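Local coordinates for uncharacterized protein (Bacteroides eggerthii DSM 20697, PDB 4ECO) that is of unknown function but folds as a leucine-rich-repeat solenoid and, like many proteins of that class, probably binds other proteins, at residues 157-162 with 492-496; 280-286 with 313-317; 320-326 with 346-350; 519-525 with 541-547. All coordinates share one frame. Where two conformers were deposited one is given. Residues are numbered along the deposited sequence.

Contact 1. Residues 157-162 with 492-496; sequences DFSDLI and SIDLR
In this leucine-rich-repeat solenoid the start of helix 160-168 docks on strand 492-494, which runs parallel to its neighbours in the sheet, and three residues, I162, D494 and R496, carry most of the buried surface. D157 closes a short 3-10 turn, F158 and S159 are extended, and the helix begins at D160; F158 lies over D494 (CA-CA 6.6 Å) and I162 over S492 (6.7 Å). I162 (m, t) points at the strand: its CD1 stands 3.4 Å from I493 O and 3.7 Å from D494 CB, while its CG2 is 3.9 Å from S492 CB. D494, chi1 t, faces the loop and takes the backbone S159 N on OD2 at 3.1 Å; the same OD2 meets the edge of the F158 ring, 3.6 Å from CD1. R496 curls back over its own strand end, NE to D494 OD1 2.8 Å, a salt bridge that leaves S159 CB over one guanidinium face, 3.5 Å from NE. Water 1 accepts from R496 NH1 and donates to D157 O, which also receives a hydrogen bond from N463. S159 is the N-cap: its OG, p rotamer, also bonded to D519, accepts from I162 N at 3.3 Å.

Contact 2. Residues 280-286 with 313-317; sequences VACNRGI and GYNNL
Two consecutive leucine-rich-repeat turns, 280-286 and 313-317, stack here just past parallel strands 277-279 and 309-311, with an asparagine ladder between them. Neither segment is helix or strand; A281 lies beside G313 (CA-CA 5.0 Å), C282 beside Y314 (4.7 Å) and R284 beside N315 (5.0 Å). C282 and Y314 both take positive phi, 67° and 55°. Backbone joins backbone through C282 N to G313 O, 3.2 Å. N315 (chi1 m) reaches back: its ND2 donates to V280 O at 3.1 Å and also to I312 O, while its OD1 receives a weak bond from N283 N at 3.0 Å. One repeat earlier N283 is used likewise, ND2 on V256 O and OD1 on C259 N. Residues N283 to I286 form a type I beta turn closed by I286 N to N283 O, 3.3 Å. Water 3 sits against it, near N283 O and I286 O, and accepts from N316 N at 2.9 Å. The R284 guanidinium lies with one face toward Y314 CD1, its NH2 bonded to Y339 O; C282 SG is 4.7 Å from the Y314 ring centroid, obliquely. N316, chi1 m, spends its ND2 on two carbonyls, R284 O and I286 O, each at 2.8 Å.

Contact 3. Residues 320-326 with 346-350; sequences FPVETSL and LPAFG
F320, chi1 m, overlaps the leucine of the next repeat: L346 CD2 stands directly over its ring face, 4.0 Å from the centroid. P347 packs beside the same phenylalanine, its CD 3.7 Å from F320 CB and its CG 3.5 Å from F320 O. Segment 320-326 runs extended through F320, P321 and V322, the N-cap residue, then turns into helix 323-326, with S325 N and L326 N both bonded to V322 O (3.0 and 3.1 Å). Segment 346-350 is extended from L346 to A348. E323 lies beside A348 (CA-CA 5.4 Å) and L326 beside F349 (5.1 Å). F349 (chi1 m, chi2 -90°) takes L326 CD1 over its face, 3.9 Å from the centroid; the F320 and F349 rings meet obliquely, centroids 5.9 Å apart and planes at 55°. One polar link joins the segments: A348 N donates to E323 OE2 at 3.1 Å. Such layered apolar side chains are characteristic of the interior of a leucine-rich-repeat solenoid. The contact lies toward the convex side of the solenoid, behind the strands: W295 of helix 288-300 touches both F320 and F349, L335 of strand 334-336 packs on both rings, and F372 meets F349 edge-to-face.

Contact 4. Residues 519-525 with 541-547; sequences DLSYNSF and FGIRNQR
Successive leucine-rich repeats stack in parallel here, joined at the strand end and through the turn that follows. D519 pairs with G542 in a parallel bridge (CA-CA 4.4 Å), and the register runs on to S524 by R547 (5.0 Å). The rungs are L520 N to G542 O, 2.7 Å, Y522 N to R544 O, 2.8 Å, and R547 N to N523 O, 2.9 Å. G542 leaves room: a CB there would clash with D519 OD1, which instead accepts from S521 N at 2.9 Å, an Asx turn, and from S521 OG at 2.8 Å. S521 OG receives R544 N at 3.0 Å. Q546 (chi1 and chi2 m) folds inward, NE2 giving to L520 O at 3.1 Å and R544 O at 2.9 Å, OE1 taking F525 N at 3.2 Å. Y522 and N545 have positive phi, and N545 CB sits over the Y522 ring, 3.8 Å from its centroid. S524 OG donates to R547 O, 2.9 Å. Q546 does for this repeat what N523 does one repeat earlier, where its ND2 binds L495 O and its OD1 takes L500 N, so amide side chains satisfy main-chain groups that the turn leaves without strand partners.

In the fold
All four are buried contacts with no exposed touching residue; contact 4 lies farthest from the chain's centre (about 31 Å between centres), contact 2 nearest (about 17 Å). Contacts 2 and 4 both join neighbouring repeats just beyond their parallel strands through side-chain amides; contact 4 adds a strand bridge. Contact 3 is mainly apolar, aromatic and proline, with one carboxylate bond. Contact 1 differs most: a helix start over 300 residues away in sequence lies against the sheet through one backbone-to-carboxylate hydrogen bond and a buried isoleucine, beside a salt bridge internal to the strand segment. Contacts 1 and 4 touch, through S159 with D519 and N523 with L495, and share that sheet.

Contact 1. Residues 157-162 with 492-496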
# COMPACT_ATOMS: atom_id res chain seq x y z
N ASP A 157 -6.78 -5.57 10.44
CA ASP A 157 -6.28 -6.45 11.50
C ASP A 157 -7.18 -6.47 12.72
O ASP A 157 -6.90 -7.27 13.64
CB ASP A 157 -4.86 -6.06 11.91
CG ASP A 157 -3.85 -6.51 10.89
OD1 ASP A 157 -4.06 -7.59 10.29
OD2 ASP A 157 -2.83 -5.81 10.72
N PHE A 158 -8.25 -5.65 12.74
CA PHE A 158 -9.23 -5.71 13.80
C PHE A 158 -10.04 -6.97 13.65
O PHE A 158 -10.25 -7.43 12.53
CB PHE A 158 -10.14 -4.49 13.77
CG PHE A 158 -9.54 -3.27 14.40
CD1 PHE A 158 -9.05 -3.32 15.71
CD2 PHE A 158 -9.61 -2.04 13.77
CE1 PHE A 158 -8.56 -2.17 16.32
CE2 PHE A 158 -9.13 -0.89 14.38
CZ PHE A 158 -8.58 -0.97 15.65
N SER A 159 -10.54 -7.51 14.76
CA SER A 159 -11.34 -8.72 14.74
C SER A 159 -12.65 -8.47 14.00
O SER A 159 -13.11 -7.32 13.89
CB SER A 159 -11.62 -9.19 16.16
OG SER A 159 -12.48 -8.30 16.85
N ASP A 160 -13.28 -9.56 13.54
CA ASP A 160 -14.56 -9.47 12.86
C ASP A 160 -15.55 -8.75 13.74
O ASP A 160 -16.21 -7.85 13.24
CB ASP A 160 -15.04 -10.85 12.44
CG ASP A 160 -14.25 -11.39 11.26
OD1 ASP A 160 -13.82 -10.56 10.40
OD2 ASP A 160 -14.06 -12.61 11.19
N LEU A 161 -15.54 -9.04 15.07
CA LEU A 161 -16.43 -8.38 16.04
C LEU A 161 -16.27 -6.85 15.97
O LEU A 161 -17.25 -6.14 15.71
CB LEU A 161 -16.17 -8.91 17.46
CG LEU A 161 -16.85 -8.18 18.63
CD1 LEU A 161 -18.33 -8.30 18.57
CD2 LEU A 161 -16.45 -8.78 19.90
N ILE A 162 -15.02 -6.38 16.11
CA ILE A 162 -14.70 -4.96 16.12
C ILE A 162 -15.01 -4.34 14.74
O ILE A 162 -15.67 -3.29 14.71
CB ILE A 162 -13.25 -4.72 16.61
CG1 ILE A 162 -13.25 -4.93 18.13
CG2 ILE A 162 -12.75 -3.32 16.26
CD1 ILE A 162 -12.04 -4.97 18.73
N SER A 492 -13.02 1.88 19.77
CA SER A 492 -12.65 0.48 19.46
C SER A 492 -11.35 0.09 20.14
O SER A 492 -10.36 0.80 20.01
CB SER A 492 -12.55 0.24 17.95
OG SER A 492 -13.78 0.46 17.28
N ILE A 493 -11.36 -1.02 20.89
CA ILE A 493 -10.20 -1.55 21.58
C ILE A 493 -10.06 -3.05 21.30
O ILE A 493 -10.92 -3.83 21.71
CB ILE A 493 -10.24 -1.26 23.11
CG1 ILE A 493 -10.65 0.22 23.43
CG2 ILE A 493 -8.90 -1.62 23.74
CD1 ILE A 493 -10.80 0.54 24.92
N ASP A 494 -8.98 -3.44 20.58
CA ASP A 494 -8.65 -4.83 20.29
C ASP A 494 -7.51 -5.26 21.17
O ASP A 494 -6.41 -4.71 21.08
CB ASP A 494 -8.31 -5.04 18.82
CG ASP A 494 -8.59 -6.44 18.31
OD1 ASP A 494 -8.62 -7.37 19.13
OD2 ASP A 494 -8.75 -6.60 17.08
N LEU A 495 -7.79 -6.17 22.10
CA LEU A 495 -6.82 -6.68 23.06
C LEU A 495 -6.71 -8.21 23.00
O LEU A 495 -6.18 -8.82 23.94
CB LEU A 495 -7.18 -6.22 24.49
CG LEU A 495 -6.94 -4.74 24.78
CD1 LEU A 495 -7.80 -4.27 25.91
CD2 LEU A 495 -5.45 -4.46 25.01
N ARG A 496 -7.15 -8.82 21.88
CA ARG A 496 -7.05 -10.26 21.70
C ARG A 496 -5.61 -10.74 21.82
O ARG A 496 -4.67 -9.98 21.55
CB ARG A 496 -7.59 -10.71 20.33
CG ARG A 496 -9.09 -10.59 20.07
CD ARG A 496 -9.35 -10.80 18.60
NE ARG A 496 -8.60 -9.81 17.82
CZ ARG A 496 -8.17 -9.96 16.57
NH1 ARG A 496 -8.43 -11.08 15.91
NH2 ARG A 496 -7.50 -9.00 15.97
O HOH W 1 -7.27 -10.50 13.30
O HOH W 2 -15.72 -1.43 17.31

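Contact 2. Residues 280-286 with 313-317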
# COMPACT_ATOMS: atom_id res chain seq x y z
N VAL A 280 10.92 1.91 -10.15
CA VAL A 280 12.05 1.00 -10.39
C VAL A 280 11.87 -0.24 -9.51
O VAL A 280 12.85 -0.85 -9.06
CB VAL A 280 13.45 1.67 -10.20
CG1 VAL A 280 13.79 2.59 -11.39
CG2 VAL A 280 13.55 2.44 -8.87
N ALA A 281 10.59 -0.64 -9.32
CA ALA A 281 10.25 -1.80 -8.51
C ALA A 281 10.56 -3.13 -9.25
O ALA A 281 10.60 -3.15 -10.49
CB ALA A 281 8.78 -1.74 -8.14
N CYS A 282 10.78 -4.21 -8.49
CA CYS A 282 11.03 -5.60 -8.92
C CYS A 282 12.33 -5.79 -9.66
O CYS A 282 12.44 -6.79 -10.38
CB CYS A 282 9.89 -6.17 -9.77
SG CYS A 282 8.30 -6.31 -8.92
N ASN A 283 13.32 -4.92 -9.49
CA ASN A 283 14.60 -5.16 -10.17
C ASN A 283 15.56 -5.84 -9.19
O ASN A 283 16.52 -5.23 -8.70
CB ASN A 283 15.13 -3.87 -10.73
CG ASN A 283 14.24 -3.26 -11.77
OD1 ASN A 283 13.80 -3.93 -12.72
ND2 ASN A 283 13.95 -1.97 -11.62
N ARG A 284 15.27 -7.11 -8.87
CA ARG A 284 16.00 -7.90 -7.90
C ARG A 284 17.27 -8.50 -8.44
O ARG A 284 18.02 -9.09 -7.66
CB ARG A 284 15.13 -8.99 -7.32
CG ARG A 284 14.52 -8.50 -6.02
CD ARG A 284 13.52 -9.45 -5.44
NE ARG A 284 12.99 -8.89 -4.20
CZ ARG A 284 12.00 -9.42 -3.50
NH1 ARG A 284 11.42 -10.55 -3.89
NH2 ARG A 284 11.58 -8.81 -2.39
N GLY A 285 17.59 -8.23 -9.71
CA GLY A 285 18.88 -8.60 -10.28
C GLY A 285 19.95 -7.62 -9.82
O GLY A 285 21.15 -7.94 -9.86
N ILE A 286 19.51 -6.42 -9.39
CA ILE A 286 20.35 -5.32 -8.91
C ILE A 286 20.65 -5.51 -7.43
O ILE A 286 19.71 -5.56 -6.62
CB ILE A 286 19.71 -3.90 -9.16
CG1 ILE A 286 19.02 -3.78 -10.55
CG2 ILE A 286 20.75 -2.77 -8.90
CD1 ILE A 286 18.31 -2.44 -10.84
N GLY A 313 9.86 -0.70 -4.23
CA GLY A 313 9.56 -1.96 -3.56
C GLY A 313 10.03 -3.18 -4.35
O GLY A 313 10.40 -3.06 -5.52
N TYR A 314 10.01 -4.37 -3.71
CA TYR A 314 10.44 -5.65 -4.29
C TYR A 314 11.90 -5.54 -4.83
O TYR A 314 12.20 -5.91 -5.96
CB TYR A 314 9.48 -6.14 -5.39
CG TYR A 314 8.09 -6.46 -4.90
CD1 TYR A 314 7.77 -7.72 -4.41
CD2 TYR A 314 7.06 -5.52 -4.99
CE1 TYR A 314 6.48 -8.03 -3.98
CE2 TYR A 314 5.77 -5.82 -4.54
CZ TYR A 314 5.49 -7.08 -4.06
OH TYR A 314 4.22 -7.40 -3.65
N ASN A 315 12.80 -5.06 -3.99
CA ASN A 315 14.18 -4.88 -4.37
C ASN A 315 15.09 -5.42 -3.27
O ASN A 315 14.58 -6.08 -2.35
CB ASN A 315 14.45 -3.39 -4.68
CG ASN A 315 14.08 -3.01 -6.09
OD1 ASN A 315 14.50 -3.64 -7.08
ND2 ASN A 315 13.36 -1.91 -6.23
N ASN A 316 16.42 -5.20 -3.37
CA ASN A 316 17.36 -5.76 -2.42
C ASN A 316 18.04 -4.71 -1.52
O ASN A 316 19.05 -5.06 -0.87
CB ASN A 316 18.43 -6.52 -3.19
CG ASN A 316 17.91 -7.64 -4.05
OD1 ASN A 316 17.16 -8.54 -3.62
ND2 ASN A 316 18.33 -7.61 -5.30
N LEU A 317 17.51 -3.47 -1.44
CA LEU A 317 18.10 -2.39 -0.63
C LEU A 317 18.36 -2.80 0.82
O LEU A 317 17.44 -3.30 1.46
CB LEU A 317 17.19 -1.16 -0.59
CG LEU A 317 16.99 -0.36 -1.86
CD1 LEU A 317 15.80 0.60 -1.69
CD2 LEU A 317 18.26 0.37 -2.24
O HOH W 3 17.17 -4.43 -6.01

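Contact 3. Residues 320-326 with 346-350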
# COMPACT_ATOMS: atom_id res chain seq x y z
N PHE A 320 19.29 3.16 2.75
CA PHE A 320 19.05 4.31 1.88
C PHE A 320 20.34 5.02 1.59
O PHE A 320 21.27 4.89 2.41
CB PHE A 320 18.09 5.31 2.57
CG PHE A 320 16.64 4.94 2.77
CD1 PHE A 320 16.12 3.77 2.23
CD2 PHE A 320 15.79 5.78 3.46
CE1 PHE A 320 14.78 3.44 2.40
CE2 PHE A 320 14.44 5.45 3.63
CZ PHE A 320 13.95 4.28 3.09
N PRO A 321 20.40 5.90 0.55
CA PRO A 321 21.59 6.75 0.38
C PRO A 321 21.83 7.66 1.61
O PRO A 321 20.92 7.84 2.45
CB PRO A 321 21.21 7.59 -0.85
CG PRO A 321 20.21 6.77 -1.57
CD PRO A 321 19.39 6.20 -0.48
N VAL A 322 23.04 8.24 1.71
CA VAL A 322 23.49 9.15 2.78
C VAL A 322 22.47 10.31 2.98
O VAL A 322 21.89 10.79 1.99
CB VAL A 322 24.90 9.67 2.42
CG1 VAL A 322 25.40 10.69 3.45
CG2 VAL A 322 25.89 8.52 2.28
N GLU A 323 22.27 10.74 4.27
CA GLU A 323 21.36 11.82 4.67
C GLU A 323 21.54 13.07 3.80
O GLU A 323 20.54 13.63 3.35
CB GLU A 323 21.54 12.20 6.16
CG GLU A 323 21.28 11.07 7.15
CD GLU A 323 20.72 11.46 8.51
OE1 GLU A 323 20.57 12.67 8.78
OE2 GLU A 323 20.40 10.53 9.29
N THR A 324 22.81 13.50 3.55
CA THR A 324 23.16 14.71 2.76
C THR A 324 22.65 14.63 1.29
O THR A 324 22.41 15.67 0.66
CB THR A 324 24.69 14.97 2.79
OG1 THR A 324 25.36 13.99 2.01
CG2 THR A 324 25.27 14.99 4.20
N SER A 325 22.50 13.41 0.75
CA SER A 325 22.00 13.19 -0.60
C SER A 325 20.48 13.19 -0.57
O SER A 325 19.87 13.82 -1.43
CB SER A 325 22.55 11.89 -1.17
OG SER A 325 23.93 11.99 -1.46
N LEU A 326 19.88 12.54 0.45
CA LEU A 326 18.43 12.47 0.67
C LEU A 326 17.83 13.87 0.85
O LEU A 326 16.78 14.15 0.28
CB LEU A 326 18.09 11.57 1.88
CG LEU A 326 18.37 10.07 1.79
CD1 LEU A 326 17.76 9.33 2.96
CD2 LEU A 326 17.81 9.47 0.54
N LEU A 346 17.60 3.81 9.90
CA LEU A 346 17.50 4.36 8.54
C LEU A 346 18.11 5.74 8.41
O LEU A 346 17.89 6.56 9.29
CB LEU A 346 16.04 4.44 8.06
CG LEU A 346 15.39 3.23 7.47
CD1 LEU A 346 13.98 3.57 7.02
CD2 LEU A 346 16.17 2.69 6.30
N PRO A 347 18.78 6.08 7.28
CA PRO A 347 19.22 7.48 7.09
C PRO A 347 17.97 8.39 7.01
O PRO A 347 16.90 7.91 6.61
CB PRO A 347 20.02 7.42 5.79
CG PRO A 347 20.32 5.95 5.56
CD PRO A 347 19.14 5.24 6.12
N ALA A 348 18.08 9.67 7.44
CA ALA A 348 16.92 10.59 7.46
C ALA A 348 16.91 11.60 6.30
O ALA A 348 17.97 12.03 5.85
CB ALA A 348 16.91 11.36 8.77
N PHE A 349 15.71 11.98 5.83
CA PHE A 349 15.52 13.01 4.78
C PHE A 349 15.50 14.43 5.38
O PHE A 349 15.98 15.39 4.76
CB PHE A 349 14.19 12.78 4.03
CG PHE A 349 14.10 11.51 3.21
CD1 PHE A 349 14.49 11.49 1.88
CD2 PHE A 349 13.59 10.34 3.77
CE1 PHE A 349 14.41 10.32 1.13
CE2 PHE A 349 13.52 9.17 3.02
CZ PHE A 349 13.93 9.16 1.71
N GLY A 350 14.88 14.54 6.57
CA GLY A 350 14.66 15.79 7.29
C GLY A 350 13.19 16.15 7.30
O GLY A 350 12.43 15.70 6.44

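Contact 4. Residues 519-525 with 541-547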
# COMPACT_ATOMS: atom_id res chain seq x y z
N ASP A 519 -12.65 -6.24 22.23
CA ASP A 519 -12.43 -7.66 22.08
C ASP A 519 -11.30 -8.12 22.98
O ASP A 519 -10.16 -7.76 22.79
CB ASP A 519 -12.18 -8.06 20.64
CG ASP A 519 -12.51 -9.52 20.35
OD1 ASP A 519 -12.40 -10.36 21.28
OD2 ASP A 519 -12.85 -9.83 19.18
N LEU A 520 -11.65 -8.87 24.01
CA LEU A 520 -10.73 -9.42 24.99
C LEU A 520 -10.58 -10.94 24.79
O LEU A 520 -10.12 -11.65 25.70
CB LEU A 520 -11.24 -9.12 26.43
CG LEU A 520 -11.54 -7.66 26.78
CD1 LEU A 520 -12.35 -7.57 28.01
CD2 LEU A 520 -10.26 -6.84 26.91
N SER A 521 -10.96 -11.45 23.60
CA SER A 521 -10.86 -12.86 23.31
C SER A 521 -9.41 -13.31 23.34
O SER A 521 -8.52 -12.56 22.90
CB SER A 521 -11.49 -13.19 21.96
OG SER A 521 -12.89 -13.03 22.01
N TYR A 522 -9.19 -14.53 23.90
CA TYR A 522 -7.86 -15.16 24.03
C TYR A 522 -7.02 -14.39 25.03
O TYR A 522 -6.00 -13.79 24.69
CB TYR A 522 -7.15 -15.27 22.68
CG TYR A 522 -7.88 -16.17 21.74
CD1 TYR A 522 -7.67 -17.54 21.76
CD2 TYR A 522 -8.82 -15.66 20.83
CE1 TYR A 522 -8.34 -18.39 20.87
CE2 TYR A 522 -9.50 -16.50 19.95
CZ TYR A 522 -9.27 -17.88 19.99
OH TYR A 522 -9.90 -18.77 19.16
N ASN A 523 -7.46 -14.43 26.28
CA ASN A 523 -6.81 -13.79 27.39
C ASN A 523 -6.92 -14.70 28.63
O ASN A 523 -7.17 -15.89 28.48
CB ASN A 523 -7.38 -12.38 27.61
CG ASN A 523 -6.62 -11.35 26.81
OD1 ASN A 523 -5.47 -11.04 27.11
ND2 ASN A 523 -7.23 -10.80 25.78
N SER A 524 -6.67 -14.17 29.83
CA SER A 524 -6.61 -15.04 31.00
C SER A 524 -7.54 -14.61 32.13
O SER A 524 -7.26 -14.95 33.28
CB SER A 524 -5.17 -15.09 31.50
OG SER A 524 -4.32 -15.47 30.44
N PHE A 525 -8.64 -13.95 31.81
CA PHE A 525 -9.61 -13.54 32.82
C PHE A 525 -10.27 -14.73 33.48
O PHE A 525 -10.75 -15.63 32.77
CB PHE A 525 -10.72 -12.64 32.20
CG PHE A 525 -10.23 -11.28 31.78
CD1 PHE A 525 -10.09 -10.25 32.71
CD2 PHE A 525 -9.85 -11.04 30.46
CE1 PHE A 525 -9.60 -8.99 32.33
CE2 PHE A 525 -9.35 -9.79 30.08
CZ PHE A 525 -9.23 -8.78 31.01
N PHE A 541 -18.97 -7.08 22.48
CA PHE A 541 -18.06 -7.56 23.51
C PHE A 541 -17.61 -8.99 23.21
O PHE A 541 -18.45 -9.86 22.96
CB PHE A 541 -18.76 -7.52 24.89
CG PHE A 541 -17.82 -7.58 26.07
CD1 PHE A 541 -17.38 -8.81 26.55
CD2 PHE A 541 -17.36 -6.42 26.68
CE1 PHE A 541 -16.48 -8.87 27.63
CE2 PHE A 541 -16.47 -6.48 27.76
CZ PHE A 541 -16.05 -7.70 28.24
N GLY A 542 -16.30 -9.21 23.22
CA GLY A 542 -15.68 -10.50 22.97
C GLY A 542 -14.82 -10.93 24.14
O GLY A 542 -13.98 -10.15 24.61
N ILE A 543 -15.05 -12.16 24.64
CA ILE A 543 -14.32 -12.70 25.77
C ILE A 543 -14.20 -14.23 25.56
O ILE A 543 -14.19 -15.00 26.52
CB ILE A 543 -14.93 -12.27 27.15
CG1 ILE A 543 -13.95 -12.45 28.35
CG2 ILE A 543 -16.39 -12.74 27.44
CD1 ILE A 543 -13.52 -11.21 28.92
N ARG A 544 -14.08 -14.64 24.29
CA ARG A 544 -13.90 -16.04 23.89
C ARG A 544 -12.55 -16.60 24.37
O ARG A 544 -11.60 -15.84 24.61
CB ARG A 544 -13.97 -16.15 22.37
CG ARG A 544 -15.36 -16.37 21.78
CD ARG A 544 -15.30 -16.72 20.29
NE ARG A 544 -14.34 -17.80 20.03
CZ ARG A 544 -14.62 -19.09 20.02
NH1 ARG A 544 -15.87 -19.50 20.20
NH2 ARG A 544 -13.67 -19.99 19.81
N ASN A 545 -12.48 -17.96 24.48
CA ASN A 545 -11.30 -18.79 24.79
C ASN A 545 -10.37 -18.21 25.90
O ASN A 545 -9.17 -18.03 25.68
CB ASN A 545 -10.46 -19.04 23.53
CG ASN A 545 -11.16 -19.80 22.44
OD1 ASN A 545 -12.01 -19.27 21.73
ND2 ASN A 545 -10.83 -21.06 22.29
N GLN A 546 -10.90 -18.00 27.11
CA GLN A 546 -10.06 -17.53 28.22
C GLN A 546 -9.28 -18.73 28.81
O GLN A 546 -9.89 -19.72 29.20
CB GLN A 546 -10.87 -16.82 29.31
CG GLN A 546 -11.62 -15.58 28.84
CD GLN A 546 -10.73 -14.54 28.24
OE1 GLN A 546 -9.97 -13.89 28.94
NE2 GLN A 546 -10.84 -14.35 26.95
N ARG A 547 -7.95 -18.64 28.81
CA ARG A 547 -7.07 -19.71 29.28
C ARG A 547 -5.90 -19.20 30.13
O ARG A 547 -5.43 -18.08 29.90
CB ARG A 547 -6.46 -20.50 28.09
CG ARG A 547 -7.44 -21.19 27.14
CD ARG A 547 -8.17 -22.40 27.69
NE ARG A 547 -9.10 -22.89 26.69
CZ ARG A 547 -10.31 -22.39 26.49
NH1 ARG A 547 -10.77 -21.43 27.27
NH2 ARG A 547 -11.08 -22.87 25.52